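Local coordinates for protein putative xanthine dehydrogenase YAGS fad-binding subunit (Escherichia coli, PDB 5G5G) that probably oxidises aldehydes to carboxylic acids as the molybdenum-cofactor-bearing subunit of a periplasmic aldehyde oxidase of the xanthine oxidase family, at residues 244-249 with 346-351. Sequence-based numbering, arbitrary orientation.
Sequences GKLFLR and GNAMRA. With MOS (dioxothiomolybdenum(VI) ion), chain Z; MCN (pterin cytosine dinucleotide), chain Y.
The molybdenum pocket of this xanthine oxidase-type subunit is lined in part by two loops, 244-249 (ahead of helix 250-262) and 346-351 (ahead of helix 354-372), which meet through Leu246, Phe247, Asn347 and Ala348. Methyl CD1 of Leu246 packs on Ala348 CB at 3.6 Å, and both side chains face the bound dioxothiomolybdenum ion: Leu246 CD1 lies 3.5 Å from its O1, Ala348 CB 3.6 Å from its S. Farther from the metal, the Asn347 amide approaches the Phe247 ring obliquely, planes 37° apart, with OD1 3.3 Å from Phe247 CE2. The Phe247 ring is backed on one face by CB of Leu246; CG of Phe247 sits beside its backbone N (chi1 -43°) and anti to the carbonyl carbon, sending the ring toward the Asn347 amide. The amide is held at both ends, OD1 accepting the N-H of Ala348 (N to OD1 2.8 Å, in the carbonyl plane) and ND2 hydrogen-bonding to OE2 of Glu345. Replacing Asn347 by an alanine is likely to open a gap beside Phe247 CE2 and CZ and to leave the N-H of Ala348 without its side-chain acceptor. On the cofactor side, Arg350 N comes within 3.4 Å of S of the molybdenum ion, while Gln211 and Gly508 hydrogen-bond to the ion. CG of Arg350 stands anti to its own N (chi1 -163°), and the extended chain runs beside the pterin, placing NH2 3.4 Å from MCN N8', which lies over one guanidinium face.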
loop_
_atom_site.group_PDB
_atom_site.type_symbol
_atom_site.label_atom_id
_atom_site.label_comp_id
_atom_site.label_asym_id
_atom_site.label_seq_id
_atom_site.Cartn_x
_atom_site.Cartn_y
_atom_site.Cartn_z
ATOM N N GLY C 244 9.680 2.528 -6.695
ATOM C CA GLY C 244 8.863 2.183 -7.839
ATOM C C GLY C 244 8.707 3.249 -8.887
ATOM O O GLY C 244 8.175 3.005 -9.997
ATOM N N LYS C 245 9.098 4.462 -8.546
ATOM C CA LYS C 245 9.043 5.580 -9.460
ATOM C C LYS C 245 10.394 6.218 -9.664
ATOM O O LYS C 245 10.483 7.330 -10.125
ATOM C CB LYS C 245 8.002 6.605 -8.970
ATOM C CG LYS C 245 6.574 6.063 -9.078
ATOM C CD LYS C 245 5.582 7.025 -8.486
ATOM C CE LYS C 245 4.182 6.408 -8.360
ATOM N NZ LYS C 245 3.177 7.317 -7.721
ATOM N N LEU C 246 11.470 5.477 -9.422
ATOM C CA LEU C 246 12.790 5.919 -9.803
ATOM C C LEU C 246 13.017 6.021 -11.271
ATOM O O LEU C 246 13.879 6.776 -11.688
ATOM C CB LEU C 246 13.881 4.942 -9.303
ATOM C CG LEU C 246 14.157 4.957 -7.815
ATOM C CD1 LEU C 246 14.903 3.708 -7.432
ATOM C CD2 LEU C 246 14.910 6.211 -7.439
ATOM N N PHE C 247 12.310 5.192 -12.067
ATOM C CA PHE C 247 12.605 5.041 -13.456
ATOM C C PHE C 247 11.395 5.366 -14.331
ATOM O O PHE C 247 10.231 5.265 -13.916
ATOM C CB PHE C 247 13.020 3.588 -13.706
ATOM C CG PHE C 247 13.957 3.052 -12.665
ATOM C CD1 PHE C 247 15.179 3.638 -12.483
ATOM C CD2 PHE C 247 13.575 1.974 -11.842
ATOM C CE1 PHE C 247 16.061 3.161 -11.511
ATOM C CE2 PHE C 247 14.454 1.511 -10.872
ATOM C CZ PHE C 247 15.684 2.104 -10.705
ATOM N N LEU C 248 11.666 5.648 -15.573
ATOM C CA LEU C 248 10.608 5.700 -16.609
ATOM C C LEU C 248 9.767 4.417 -16.657
ATOM O O LEU C 248 10.331 3.298 -16.769
ATOM C CB LEU C 248 11.273 5.904 -17.961
ATOM C CG LEU C 248 10.348 6.359 -19.091
ATOM C CD1 LEU C 248 9.991 7.814 -18.823
ATOM C CD2 LEU C 248 11.097 6.190 -20.387
ATOM N N ARG C 249 8.425 4.572 -16.625
ATOM C CA ARG C 249 7.512 3.442 -16.754
ATOM C C ARG C 249 6.573 3.642 -17.992
ATOM O O ARG C 249 6.641 4.663 -18.681
ATOM C CB ARG C 249 6.706 3.303 -15.476
ATOM C CG ARG C 249 7.554 3.102 -14.223
ATOM C CD ARG C 249 7.468 1.672 -13.637
ATOM N NE ARG C 249 7.985 0.704 -14.567
ATOM C CZ ARG C 249 9.266 0.363 -14.710
ATOM N NH1 ARG C 249 10.211 0.915 -13.956
ATOM N NH2 ARG C 249 9.608 -0.524 -15.624
ATOM N N GLY C 346 12.456 -7.270 -11.682
ATOM C CA GLY C 346 12.857 -6.990 -10.334
ATOM C C GLY C 346 13.654 -5.700 -10.301
ATOM O O GLY C 346 14.480 -5.426 -11.186
ATOM N N ASN C 347 13.424 -4.899 -9.279
ATOM C CA ASN C 347 14.184 -3.663 -9.166
ATOM C C ASN C 347 14.014 -3.082 -7.764
ATOM O O ASN C 347 13.417 -3.705 -6.875
ATOM C CB ASN C 347 13.787 -2.652 -10.277
ATOM C CG ASN C 347 14.984 -1.881 -10.831
ATOM O OD1 ASN C 347 15.843 -1.377 -10.063
ATOM N ND2 ASN C 347 15.012 -1.722 -12.125
ATOM N N ALA C 348 14.496 -1.846 -7.613
ATOM C CA ALA C 348 14.526 -1.179 -6.319
ATOM C C ALA C 348 13.189 -1.058 -5.627
ATOM O O ALA C 348 12.178 -0.605 -6.201
ATOM C CB ALA C 348 15.110 0.208 -6.445
ATOM N N MET C 349 13.223 -1.395 -4.359
ATOM C CA MET C 349 12.202 -1.041 -3.417
ATOM C C MET C 349 12.920 -0.663 -2.120
ATOM O O MET C 349 13.992 -1.219 -1.832
ATOM C CB MET C 349 11.229 -2.174 -3.201
ATOM C CG MET C 349 10.128 -1.874 -2.207
ATOM S SD MET C 349 8.825 -3.160 -2.271
ATOM C CE MET C 349 7.899 -2.918 -0.769
ATOM N N ARG C 350 12.324 0.292 -1.428
ATOM C CA ARG C 350 12.881 0.932 -0.189
ATOM C C ARG C 350 13.950 0.074 0.488
ATOM O O ARG C 350 13.648 -1.009 0.984
ATOM C CB ARG C 350 11.746 1.249 0.755
ATOM C CG ARG C 350 12.135 2.260 1.855
ATOM C CD ARG C 350 10.883 2.602 2.620
ATOM N NE ARG C 350 11.075 3.744 3.498
ATOM C CZ ARG C 350 10.103 4.483 4.051
ATOM N NH1 ARG C 350 8.842 4.164 3.881
ATOM N NH2 ARG C 350 10.406 5.518 4.827
ATOM N N ALA C 351 15.175 0.579 0.491
ATOM C CA ALA C 351 16.384 -0.126 1.013
ATOM C C ALA C 351 16.640 -1.426 0.243
ATOM O O ALA C 351 16.727 -2.524 0.816
ATOM C CB ALA C 351 16.296 -0.372 2.519
HETATM MO MO MOS Z . 14.629 4.259 -2.811
HETATM S S MOS Z . 14.554 2.020 -3.406
HETATM O O1 MOS Z . 13.917 4.881 -4.328
HETATM O O2 MOS Z . 16.636 3.955 -3.328
HETATM N N1 MCN Y . 15.437 13.906 6.874
HETATM C C2 MCN Y . 15.687 14.914 7.909
HETATM N N3 MCN Y . 17.183 14.778 8.188
HETATM C C4 MCN Y . 18.106 13.921 7.785
HETATM C C5 MCN Y . 17.628 13.069 6.642
HETATM C C6 MCN Y . 16.368 13.059 6.318
HETATM O O2 MCN Y . 14.996 15.653 8.385
HETATM N N4 MCN Y . 19.327 13.805 8.169
HETATM C "C1'" MCN Y . 14.014 13.754 6.619
HETATM C C2D MCN Y . 13.452 14.927 5.732
HETATM O "O2'" MCN Y . 12.061 15.101 5.991
HETATM C "C3'" MCN Y . 13.693 14.345 4.433
HETATM C C4D MCN Y . 13.369 12.783 4.428
HETATM O O4D MCN Y . 13.783 12.559 5.861
HETATM O "O3'" MCN Y . 12.960 14.885 3.274
HETATM C "C5'" MCN Y . 14.049 11.819 3.649
HETATM O "O5'" MCN Y . 15.362 12.195 3.303
HETATM P PA MCN Y . 16.337 11.096 2.808
HETATM O O1A MCN Y . 17.538 11.819 2.200
HETATM O O2A MCN Y . 16.518 10.055 3.856
HETATM O O3A MCN Y . 15.498 10.351 1.550
HETATM P PB MCN Y . 15.450 10.915 0.074
HETATM O O1B MCN Y . 16.583 10.402 -0.704
HETATM O O2B MCN Y . 15.185 12.384 0.105
HETATM O O3B MCN Y . 14.083 10.268 -0.356
HETATM C C10 MCN Y . 14.070 8.870 -0.874
HETATM C "C9'" MCN Y . 13.615 7.864 0.123
HETATM C "C8'" MCN Y . 13.810 6.407 -0.569
HETATM S "S8'" MCN Y . 15.209 6.041 -1.416
HETATM C "C7'" MCN Y . 12.797 5.691 -0.584
HETATM S "S7'" MCN Y . 12.752 4.140 -1.472
HETATM C "C6'" MCN Y . 11.569 5.924 0.349
HETATM C C7 MCN Y . 12.009 7.109 1.334
HETATM O "O9'" MCN Y . 12.447 8.217 0.658
HETATM N "N5'" MCN Y . 10.502 6.498 -0.626
HETATM C C4A MCN Y . 9.317 7.205 -0.044
HETATM N "N8'" MCN Y . 10.791 7.533 2.058
HETATM C C4B MCN Y . 9.643 7.758 1.386
HETATM N "N1'" MCN Y . 8.566 8.312 2.079
HETATM C "C2'" MCN Y . 7.427 8.802 1.433
HETATM N "N2'" MCN Y . 6.454 9.283 2.044
HETATM N "N3'" MCN Y . 7.212 8.273 0.190
HETATM C "C4'" MCN Y . 8.088 7.676 -0.702
HETATM O "O4'" MCN Y . 7.997 7.237 -1.864
#